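Local coordinates for Lmo0181 protein (Listeria monocytogenes serovar 1/2a, PDB 5F7V) that binds the cyclic glucan cycloalternan as an ABC substrate-binding lipoprotein, probably presenting it to a membrane transporter for uptake, at residues 126-131 / 251-256; 265-270 / 342-347; 12-17 / 42-47. All coordinates share one frame; numbering follows the deposited sequence.

Interaction 1 (126-131 / 251-256). With GLC (alpha-D-glucopyranose), chain B; GLC (alpha-D-glucopyranose), chain C; GLC (alpha-D-glucopyranose), chain D.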
loop_
_atom_site.group_PDB
_atom_site.type_symbol
_atom_site.label_atom_id
_atom_site.label_comp_id
_atom_site.label_asym_id
_atom_site.label_seq_id
_atom_site.Cartn_x
_atom_site.Cartn_y
_atom_site.Cartn_z
ATOM N N SER A 126 -2.829 -8.342 6.791
ATOM C CA SER A 126 -2.781 -6.984 7.309
ATOM C C SER A 126 -3.535 -6.060 6.375
ATOM O O SER A 126 -3.833 -6.396 5.231
ATOM C CB SER A 126 -1.353 -6.488 7.479
ATOM O OG SER A 126 -0.692 -6.297 6.244
ATOM N N PHE A 127 -3.863 -4.861 6.854
ATOM C CA PHE A 127 -4.365 -3.811 5.982
ATOM C C PHE A 127 -3.741 -2.479 6.374
ATOM O O PHE A 127 -3.168 -2.326 7.474
ATOM C CB PHE A 127 -5.897 -3.820 5.885
ATOM C CG PHE A 127 -6.601 -3.300 7.105
ATOM C CD1 PHE A 127 -6.910 -4.160 8.154
ATOM C CD2 PHE A 127 -6.965 -1.968 7.232
ATOM C CE1 PHE A 127 -7.550 -3.732 9.297
ATOM C CE2 PHE A 127 -7.603 -1.535 8.377
ATOM C CZ PHE A 127 -7.897 -2.417 9.384
ATOM N N SER A 128 -3.851 -1.543 5.444
ATOM C CA SER A 128 -3.133 -0.265 5.625
ATOM C C SER A 128 -3.705 0.826 4.738
ATOM O O SER A 128 -4.547 0.584 3.876
ATOM C CB SER A 128 -1.651 -0.477 5.265
ATOM O OG SER A 128 -1.475 -0.783 3.897
ATOM N N ASN A 129 -3.256 2.048 4.995
ATOM C CA ASN A 129 -3.622 3.205 4.175
ATOM C C ASN A 129 -2.493 4.206 4.197
ATOM O O ASN A 129 -1.417 3.962 4.731
ATOM C CB ASN A 129 -4.990 3.734 4.588
ATOM C CG ASN A 129 -5.029 4.207 6.015
ATOM O OD1 ASN A 129 -4.006 4.309 6.699
ATOM N ND2 ASN A 129 -6.223 4.493 6.507
ATOM N N VAL A 130 -2.777 5.301 3.485
ATOM C CA VAL A 130 -1.812 6.375 3.304
ATOM C C VAL A 130 -2.339 7.621 3.979
ATOM O O VAL A 130 -3.531 7.851 4.068
ATOM C CB VAL A 130 -1.588 6.595 1.797
ATOM C CG1 VAL A 130 -0.862 7.914 1.478
ATOM C CG2 VAL A 130 -0.837 5.392 1.196
ATOM N N VAL A 131 -1.416 8.392 4.552
ATOM C CA VAL A 131 -1.721 9.624 5.259
ATOM C C VAL A 131 -0.702 10.664 4.850
ATOM O O VAL A 131 0.315 10.356 4.224
ATOM C CB VAL A 131 -1.685 9.452 6.794
ATOM C CG1 VAL A 131 -2.863 8.585 7.222
ATOM C CG2 VAL A 131 -0.398 8.837 7.286
ATOM N N GLY A 251 2.583 5.632 3.272
ATOM C CA GLY A 251 1.806 4.710 4.079
ATOM C C GLY A 251 2.192 4.599 5.530
ATOM O O GLY A 251 3.299 4.900 5.970
ATOM N N ILE A 252 1.237 4.056 6.276
ATOM C CA ILE A 252 1.437 3.787 7.700
ATOM C C ILE A 252 2.513 2.728 7.930
ATOM O O ILE A 252 2.981 2.540 9.047
ATOM C CB ILE A 252 0.129 3.392 8.435
ATOM C CG1 ILE A 252 -0.440 2.042 7.977
ATOM C CG2 ILE A 252 -0.895 4.513 8.274
ATOM C CD1 ILE A 252 -1.700 1.614 8.687
ATOM N N TRP A 253 2.873 2.005 6.866
ATOM C CA TRP A 253 3.991 1.048 6.905
ATOM C C TRP A 253 5.334 1.703 7.115
ATOM O O TRP A 253 6.300 0.984 7.351
ATOM C CB TRP A 253 4.042 0.153 5.643
ATOM C CG TRP A 253 4.011 0.903 4.367
ATOM C CD1 TRP A 253 5.089 1.365 3.651
ATOM C CD2 TRP A 253 2.849 1.247 3.614
ATOM N NE1 TRP A 253 4.665 2.012 2.536
ATOM C CE2 TRP A 253 3.296 1.940 2.465
ATOM C CE3 TRP A 253 1.466 1.028 3.768
ATOM C CZ2 TRP A 253 2.404 2.441 1.501
ATOM C CZ3 TRP A 253 0.604 1.514 2.797
ATOM C CH2 TRP A 253 1.054 2.218 1.691
ATOM N N LEU A 254 5.407 3.035 7.062
ATOM C CA LEU A 254 6.658 3.731 7.381
ATOM C C LEU A 254 6.674 4.311 8.794
ATOM O O LEU A 254 7.662 4.937 9.159
ATOM C CB LEU A 254 6.963 4.825 6.356
ATOM C CG LEU A 254 7.298 4.227 4.982
ATOM C CD1 LEU A 254 7.669 5.365 4.020
ATOM C CD2 LEU A 254 8.369 3.142 4.981
ATOM N N PHE A 255 5.634 4.108 9.589
ATOM C CA PHE A 255 5.684 4.615 10.949
ATOM C C PHE A 255 6.853 4.011 11.731
ATOM O O PHE A 255 7.487 4.743 12.484
ATOM C CB PHE A 255 4.403 4.271 11.704
ATOM C CG PHE A 255 3.203 5.118 11.370
ATOM C CD1 PHE A 255 3.201 6.089 10.361
ATOM C CD2 PHE A 255 2.007 4.862 12.046
ATOM C CE1 PHE A 255 2.052 6.800 10.077
ATOM C CE2 PHE A 255 0.875 5.572 11.776
ATOM C CZ PHE A 255 0.899 6.530 10.775
ATOM N N ASP A 256 7.180 2.730 11.560
ATOM C CA ASP A 256 8.327 2.162 12.271
ATOM C C ASP A 256 9.633 2.868 11.861
ATOM O O ASP A 256 10.396 3.245 12.752
ATOM C CB ASP A 256 8.437 0.649 12.039
ATOM C CG ASP A 256 9.584 0.031 12.803
ATOM O OD1 ASP A 256 9.417 -0.150 14.018
ATOM O OD2 ASP A 256 10.662 -0.220 12.204
HETATM C C1 GLC B . 2.400 -1.417 1.125
HETATM C C2 GLC B . 1.315 -2.411 1.474
HETATM C C3 GLC B . 0.865 -3.154 0.228
HETATM C C4 GLC B . 0.506 -2.173 -0.882
HETATM C C5 GLC B . 1.679 -1.242 -1.159
HETATM C C6 GLC B . 1.347 -0.155 -2.173
HETATM O O2 GLC B . 1.822 -3.315 2.462
HETATM O O3 GLC B . -0.287 -3.916 0.576
HETATM O O4 GLC B . 0.273 -2.932 -2.072
HETATM O O5 GLC B . 2.022 -0.551 0.062
HETATM O O6 GLC B . 2.500 0.717 -2.152
HETATM C C1 GLC C . 5.657 4.259 -0.720
HETATM C C2 GLC C . 6.705 5.306 -1.053
HETATM C C3 GLC C . 8.009 4.693 -1.499
HETATM C C4 GLC C . 8.466 3.604 -0.545
HETATM C C5 GLC C . 7.365 2.587 -0.335
HETATM C C6 GLC C . 7.799 1.656 0.786
HETATM O O2 GLC C . 6.219 6.237 -2.028
HETATM O O3 GLC C . 9.040 5.633 -1.752
HETATM O O4 GLC C . 9.664 2.994 -1.011
HETATM O O5 GLC C . 6.197 3.245 0.156
HETATM O O6 GLC C . 6.834 0.640 1.081
HETATM C C1 GLC D . 6.913 -0.487 0.207
HETATM C C2 GLC D . 5.494 -0.935 -0.086
HETATM C C3 GLC D . 4.809 -1.501 1.147
HETATM C C4 GLC D . 5.664 -2.627 1.693
HETATM C C5 GLC D . 7.040 -2.047 2.046
HETATM C C6 GLC D . 7.966 -3.079 2.677
HETATM O O2 GLC D . 4.760 0.175 -0.601
HETATM O O3 GLC D . 3.577 -2.115 0.777
HETATM O O4 GLC D . 5.032 -3.257 2.811
HETATM O O5 GLC D . 7.628 -1.535 0.848
HETATM O O6 GLC D . 8.333 -4.011 1.660
#
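Trp253 stands between protein and sugar, and the orientation of its indole organises this contact. The C1-O5 edge of the chain B glucose rests on one face of the ring, with C1 3.5 Å above the plane, over its centre, while C3 of the chain D glucose sits nearer the rim. Against the opposite face comes Gly251 CA, 3.3 Å from the plane and also displaced toward the rim. The crowded chi1 of Trp253 (52°), with CG between backbone N and carbonyl carbon, sets the ring between them. Ser128 OG lies at the edge of the indole, near its plane, 3.3 Å from Trp253 CZ3, and Val130 CG2 touches Trp253 CH2 obliquely. At another part of the edge NE1 donates a hydrogen bond of 3.1 Å to O5 of the chain C glucose, almost straight at 167°. An aromatic ring against sugar is a recurring device of carbohydrate-binding proteins, here set into the ligand pocket of a periplasmic-binding-protein fold. Behind the ring the backbones are pinned by Ile252 N, which gives a 3.1 Å hydrogen bond to Asn129 O, nearly along the C=O axis. Ile252 crosses Asn129 obliquely, resting CG2 3.5 Å from Asn129 OD1, a buried oxygen that finds no polar partner, whereas ND2 of the same amide is hydrogen-bonded to Val345 O. Val131 CG2 meets the edge of the Phe255 ring at CE1, 4.2 Å away.

Interaction 2 (265-270 / 342-347)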
loop_
_atom_site.group_PDB
_atom_site.type_symbol
_atom_site.label_atom_id
_atom_site.label_comp_id
_atom_site.label_asym_id
_atom_site.label_seq_id
_atom_site.Cartn_x
_atom_site.Cartn_y
_atom_site.Cartn_z
ATOM N N TRP A 265 7.020 14.996 14.447
ATOM C CA TRP A 265 6.205 14.760 13.282
ATOM C C TRP A 265 4.852 14.245 13.709
ATOM O O TRP A 265 4.684 13.634 14.779
ATOM C CB TRP A 265 6.869 13.785 12.316
ATOM C CG TRP A 265 7.242 12.421 12.854
ATOM C CD1 TRP A 265 8.328 12.105 13.611
ATOM C CD2 TRP A 265 6.534 11.203 12.685
ATOM N NE1 TRP A 265 8.349 10.777 13.940
ATOM C CE2 TRP A 265 7.259 10.190 13.354
ATOM C CE3 TRP A 265 5.371 10.855 11.992
ATOM C CZ2 TRP A 265 6.861 8.880 13.336
ATOM C CZ3 TRP A 265 4.987 9.530 11.976
ATOM C CH2 TRP A 265 5.733 8.561 12.639
ATOM N N ASP A 266 3.887 14.408 12.804
ATOM C CA ASP A 266 2.532 13.910 13.053
ATOM C C ASP A 266 1.895 13.588 11.705
ATOM O O ASP A 266 2.558 13.611 10.664
ATOM C CB ASP A 266 1.739 14.909 13.917
ATOM C CG ASP A 266 0.621 14.294 14.765
ATOM O OD1 ASP A 266 0.234 13.118 14.561
ATOM O OD2 ASP A 266 0.167 15.060 15.664
ATOM N N VAL A 267 0.642 13.176 11.741
ATOM C CA VAL A 267 -0.059 12.728 10.534
ATOM C C VAL A 267 -1.437 13.318 10.431
ATOM O O VAL A 267 -2.041 13.719 11.446
ATOM C CB VAL A 267 -0.148 11.190 10.468
ATOM C CG1 VAL A 267 1.224 10.549 10.510
ATOM C CG2 VAL A 267 -1.041 10.625 11.542
ATOM N N GLN A 268 -1.968 13.378 9.228
ATOM C CA GLN A 268 -3.305 13.888 8.939
ATOM C C GLN A 268 -3.950 13.139 7.788
ATOM O O GLN A 268 -3.280 12.590 6.944
ATOM C CB GLN A 268 -3.239 15.401 8.625
ATOM C CG GLN A 268 -4.578 16.122 8.528
ATOM C CD GLN A 268 -5.409 15.911 9.760
ATOM O OE1 GLN A 268 -6.215 15.000 9.828
ATOM N NE2 GLN A 268 -5.210 16.782 10.758
ATOM N N VAL A 269 -5.279 13.108 7.803
ATOM C CA VAL A 269 -6.039 12.637 6.632
ATOM C C VAL A 269 -5.669 13.424 5.408
ATOM O O VAL A 269 -5.569 14.647 5.480
ATOM C CB VAL A 269 -7.549 12.773 6.890
ATOM C CG1 VAL A 269 -8.353 12.229 5.699
ATOM C CG2 VAL A 269 -7.984 12.082 8.172
ATOM N N GLU A 270 -5.417 12.744 4.290
ATOM C CA GLU A 270 -5.041 13.470 3.068
ATOM C C GLU A 270 -6.152 14.384 2.547
ATOM O O GLU A 270 -7.343 14.021 2.601
ATOM C CB GLU A 270 -4.656 12.490 1.990
ATOM C CG GLU A 270 -3.428 11.657 2.321
ATOM C CD GLU A 270 -3.054 10.887 1.066
ATOM O OE1 GLU A 270 -3.688 9.863 0.790
ATOM O OE2 GLU A 270 -2.113 11.273 0.339
ATOM N N ARG A 342 -3.022 9.195 15.749
ATOM C CA ARG A 342 -3.339 7.857 15.287
ATOM C C ARG A 342 -4.784 7.765 14.768
ATOM O O ARG A 342 -5.046 6.994 13.832
ATOM C CB ARG A 342 -3.107 6.846 16.424
ATOM C CG ARG A 342 -1.682 6.715 16.960
ATOM C CD ARG A 342 -0.786 6.141 15.909
ATOM N NE ARG A 342 0.614 5.968 16.316
ATOM C CZ ARG A 342 1.254 4.812 16.428
ATOM N NH1 ARG A 342 0.615 3.676 16.213
ATOM N NH2 ARG A 342 2.558 4.816 16.682
ATOM N N GLU A 343 -5.689 8.585 15.316
ATOM C CA GLU A 343 -7.075 8.554 14.831
ATOM C C GLU A 343 -7.181 8.903 13.360
ATOM O O GLU A 343 -8.125 8.427 12.730
ATOM C CB GLU A 343 -8.037 9.385 15.682
ATOM C CG GLU A 343 -8.381 8.803 17.025
ATOM C CD GLU A 343 -9.310 7.586 17.074
ATOM O OE1 GLU A 343 -9.679 6.978 16.032
ATOM O OE2 GLU A 343 -9.667 7.247 18.238
ATOM N N ALA A 344 -6.248 9.664 12.793
ATOM C CA ALA A 344 -6.313 9.948 11.359
ATOM C C ALA A 344 -6.295 8.679 10.527
ATOM O O ALA A 344 -6.890 8.642 9.449
ATOM C CB ALA A 344 -5.162 10.838 10.907
ATOM N N VAL A 345 -5.622 7.623 10.985
ATOM C CA VAL A 345 -5.560 6.371 10.243
ATOM C C VAL A 345 -6.966 5.786 10.115
ATOM O O VAL A 345 -7.358 5.325 9.044
ATOM C CB VAL A 345 -4.595 5.397 10.966
ATOM C CG1 VAL A 345 -4.611 4.037 10.287
ATOM C CG2 VAL A 345 -3.164 5.931 11.068
ATOM N N PHE A 346 -7.704 5.783 11.219
ATOM C CA PHE A 346 -9.053 5.220 11.208
ATOM C C PHE A 346 -10.051 6.178 10.583
ATOM O O PHE A 346 -10.949 5.725 9.873
ATOM C CB PHE A 346 -9.432 4.793 12.637
ATOM C CG PHE A 346 -8.482 3.777 13.154
ATOM C CD1 PHE A 346 -8.603 2.458 12.788
ATOM C CD2 PHE A 346 -7.417 4.179 13.936
ATOM C CE1 PHE A 346 -7.658 1.535 13.245
ATOM C CE2 PHE A 346 -6.467 3.275 14.378
ATOM C CZ PHE A 346 -6.613 1.954 14.041
ATOM N N GLU A 347 -9.904 7.481 10.814
ATOM C CA GLU A 347 -10.814 8.448 10.162
ATOM C C GLU A 347 -10.732 8.307 8.644
ATOM O O GLU A 347 -11.750 8.432 7.950
ATOM C CB GLU A 347 -10.413 9.865 10.543
ATOM C CG GLU A 347 -10.741 10.214 11.975
ATOM C CD GLU A 347 -9.959 11.413 12.499
ATOM O OE1 GLU A 347 -9.112 11.980 11.773
ATOM O OE2 GLU A 347 -10.246 11.774 13.662
HETATM O O HOH W 1 -7.401 14.007 12.121
#
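The flat groups here are the amide of Gln268 and the carboxylates of Asp266 and Glu347, and the first two receive a backbone N-H in different ways. Val269 N comes to Gln268 OE1 within the carbonyl plane, on a lone pair, at 2.9 Å. Val267 N instead meets Asp266 OD1 from above the carboxylate plane, 33° out of it, at 2.8 Å. In both cases a side chain grips the N-H of the residue that follows it. For Gln268 this takes a bent chain: CG is anti to the backbone N, and a turn at chi2 (54°) brings OE1 back to the N-H of Val269.

The same OE1 is 2.8 Å from a water, which also lies 2.7 Å from Glu347 OE1 and so bridges strand and helix. Both oxygens are acceptors and the water must donate, yet it has more acceptors around it than protons, so the two bonds need not be filled together. No direct hydrogen bond joins the segments, and the rest is van der Waals packing, mostly of methyl groups. Ala344 CB points at the strand and is flanked by Val267 CG2 at 4.2 Å and Val269 CG2 at 4.1 Å. Val269 crosses Glu347 at about a right angle, its CG2 3.8 Å from Glu347 OE1. With only a methyl at Ala344, the backbones come close, the CA atoms of Val269 and Ala344 being 5.4 Å apart.

Asp266 OD1 also accepts a bond from Asn341 N, just ahead of the helix. Strand 265-268 runs antiparallel to strand 119-135, bonding it through Tyr134 and Thr132, while Val345 points away from the strand, and it and Phe346 pack on Leu321 of strand 321-322 and Tyr333 of helix 327-335.

Interaction 3 (12-17 / 42-47)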
loop_
_atom_site.group_PDB
_atom_site.type_symbol
_atom_site.label_atom_id
_atom_site.label_comp_id
_atom_site.label_asym_id
_atom_site.label_seq_id
_atom_site.Cartn_x
_atom_site.Cartn_y
_atom_site.Cartn_z
ATOM N N LYS A 12 7.873 -34.181 10.912
ATOM C CA LYS A 12 8.144 -32.741 10.880
ATOM C C LYS A 12 7.977 -32.231 9.456
ATOM O O LYS A 12 8.318 -32.928 8.505
ATOM C CB LYS A 12 9.583 -32.477 11.302
ATOM C CG LYS A 12 10.002 -33.132 12.612
ATOM C CD LYS A 12 11.513 -33.354 12.650
ATOM C CE LYS A 12 12.292 -32.044 12.781
ATOM N NZ LYS A 12 12.160 -31.415 14.136
ATOM N N THR A 13 7.466 -31.015 9.325
ATOM C CA THR A 13 7.201 -30.434 8.027
ATOM C C THR A 13 7.916 -29.102 7.996
ATOM O O THR A 13 7.777 -28.330 8.942
ATOM C CB THR A 13 5.695 -30.195 7.833
ATOM O OG1 THR A 13 4.989 -31.431 7.911
ATOM C CG2 THR A 13 5.420 -29.583 6.475
ATOM N N GLU A 14 8.656 -28.817 6.932
ATOM C CA GLU A 14 9.273 -27.519 6.748
ATOM C C GLU A 14 8.608 -26.844 5.552
ATOM O O GLU A 14 8.596 -27.397 4.448
ATOM C CB GLU A 14 10.763 -27.666 6.498
ATOM C CG GLU A 14 11.443 -28.481 7.580
ATOM C CD GLU A 14 12.844 -27.982 7.888
ATOM O OE1 GLU A 14 13.220 -26.888 7.390
ATOM O OE2 GLU A 14 13.550 -28.710 8.630
ATOM N N ILE A 15 8.053 -25.664 5.787
ATOM C CA ILE A 15 7.445 -24.912 4.696
ATOM C C ILE A 15 8.299 -23.694 4.377
ATOM O O ILE A 15 9.020 -23.164 5.223
ATOM C CB ILE A 15 5.986 -24.467 4.990
ATOM C CG1 ILE A 15 5.917 -23.468 6.163
ATOM C CG2 ILE A 15 5.092 -25.688 5.169
ATOM C CD1 ILE A 15 4.557 -22.812 6.354
ATOM N N THR A 16 8.193 -23.219 3.150
ATOM C CA THR A 16 8.754 -21.933 2.748
ATOM C C THR A 16 7.676 -20.863 2.712
ATOM O O THR A 16 6.564 -21.132 2.261
ATOM C CB THR A 16 9.440 -22.054 1.381
ATOM O OG1 THR A 16 8.518 -22.619 0.437
ATOM C CG2 THR A 16 10.639 -22.990 1.473
ATOM N N TYR A 17 8.031 -19.669 3.159
ATOM C CA TYR A 17 7.170 -18.472 3.137
ATOM C C TYR A 17 7.951 -17.357 2.491
ATOM O O TYR A 17 9.024 -17.034 2.969
ATOM C CB TYR A 17 6.707 -18.095 4.552
ATOM C CG TYR A 17 5.920 -16.786 4.601
ATOM C CD1 TYR A 17 4.843 -16.579 3.742
ATOM C CD2 TYR A 17 6.271 -15.775 5.493
ATOM C CE1 TYR A 17 4.128 -15.407 3.771
ATOM C CE2 TYR A 17 5.534 -14.611 5.547
ATOM C CZ TYR A 17 4.490 -14.431 4.676
ATOM O OH TYR A 17 3.765 -13.245 4.649
ATOM N N ASP A 42 5.427 -29.228 15.071
ATOM C CA ASP A 42 5.761 -30.087 13.952
ATOM C C ASP A 42 6.045 -29.291 12.680
ATOM O O ASP A 42 6.335 -29.904 11.651
ATOM C CB ASP A 42 4.620 -31.076 13.664
ATOM C CG ASP A 42 4.520 -32.202 14.645
ATOM O OD1 ASP A 42 5.460 -32.494 15.412
ATOM O OD2 ASP A 42 3.449 -32.852 14.590
ATOM N N ILE A 43 5.954 -27.960 12.713
ATOM C CA ILE A 43 6.062 -27.145 11.496
ATOM C C ILE A 43 7.156 -26.115 11.676
ATOM O O ILE A 43 7.156 -25.381 12.665
ATOM C CB ILE A 43 4.723 -26.457 11.131
ATOM C CG1 ILE A 43 3.571 -27.462 11.004
ATOM C CG2 ILE A 43 4.895 -25.685 9.829
ATOM C CD1 ILE A 43 2.205 -26.823 10.866
ATOM N N LYS A 44 8.108 -26.110 10.749
ATOM C CA LYS A 44 9.193 -25.144 10.680
ATOM C C LYS A 44 8.875 -24.238 9.508
ATOM O O LYS A 44 8.453 -24.748 8.464
ATOM C CB LYS A 44 10.513 -25.853 10.388
ATOM C CG LYS A 44 11.707 -24.911 10.392
ATOM C CD LYS A 44 12.997 -25.651 10.700
ATOM C CE LYS A 44 14.213 -24.737 10.760
ATOM N NZ LYS A 44 14.046 -23.531 9.930
ATOM N N VAL A 45 9.100 -22.935 9.651
ATOM C CA VAL A 45 8.833 -21.972 8.568
ATOM C C VAL A 45 10.148 -21.307 8.163
ATOM O O VAL A 45 10.797 -20.667 8.981
ATOM C CB VAL A 45 7.862 -20.867 9.021
ATOM C CG1 VAL A 45 7.506 -19.921 7.886
ATOM C CG2 VAL A 45 6.573 -21.463 9.551
ATOM N N ASN A 46 10.509 -21.451 6.890
ATOM C CA ASN A 46 11.732 -20.887 6.331
ATOM C C ASN A 46 11.331 -19.693 5.473
ATOM O O ASN A 46 10.758 -19.869 4.392
ATOM C CB ASN A 46 12.433 -21.938 5.483
ATOM C CG ASN A 46 12.774 -23.183 6.264
ATOM O OD1 ASN A 46 13.513 -23.121 7.239
ATOM N ND2 ASN A 46 12.261 -24.312 5.819
ATOM N N VAL A 47 11.650 -18.503 5.969
ATOM C CA VAL A 47 11.231 -17.216 5.377
ATOM C C VAL A 47 12.266 -16.710 4.383
ATOM O O VAL A 47 13.462 -16.710 4.684
ATOM C CB VAL A 47 11.014 -16.157 6.474
ATOM C CG1 VAL A 47 10.612 -14.802 5.902
ATOM C CG2 VAL A 47 9.948 -16.655 7.462
#
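Strands 13-17 and 43-47 run parallel, as the two strands of a beta-alpha-beta crossover whose helix, 27-39, lies between them in sequence; this opens the alpha/beta fold of the binding protein. The pairing starts at Thr13, whose N donates to Asp42 O at 2.8 Å and whose O accepts from Lys44 N. Glu14 belongs to the face shared with Thr16, Lys44 and Asn46. Its chain lies alongside that of Lys44, with CD of Lys44 3.5 Å from Glu14 OE1, but the charges stay beyond a salt bridge, Lys44 NZ being 4.3 Å from Glu14 OE1. In the conformers described here, one of two for both Lys44 and Asn46, the amide of Asn46 mediates: ND2 gives a nearly straight 3.2 Å bond to the anti lone pair of Glu14 OE1, and its OD1 takes one from Lys44 NZ. Ile15 sits on the other face, its CG1 4.0 Å from Val45 CG2 as the two chains point the same way; Ile15 also packs on Ala296 and Phe300 of helix 294-306. Thr16 sends OG1 to Asp70 N. Tyr17 N reaches Asn46 O from 38° above the carbonyl plane, and its ring edge meets the neighbouring strand where CD2 lies 4.3 Å from Val47 CG2.

How the interactions relate
The order along the chain is interaction 3, then 1, then 2, with no overlap. Interactions 1 and 2 are neighbours, with centres about 10 Å apart; interaction 1 uses strand 119-135 and interaction 2 its sheet neighbour, strand 265-268, and Val131 CB packs on Gln268 O. Helix 343-347 touches both, packing on segment 265-270 and bonding Asn129 ND2 through Val345 O. Interaction 3 lies apart, its centre about 28 Å from that of interaction 1 and 38 Å from that of interaction 2, although all three reach one mixed sheet. The glucan pocket is thus lined at interaction 1, while interaction 3 pairs strands at a distance from it.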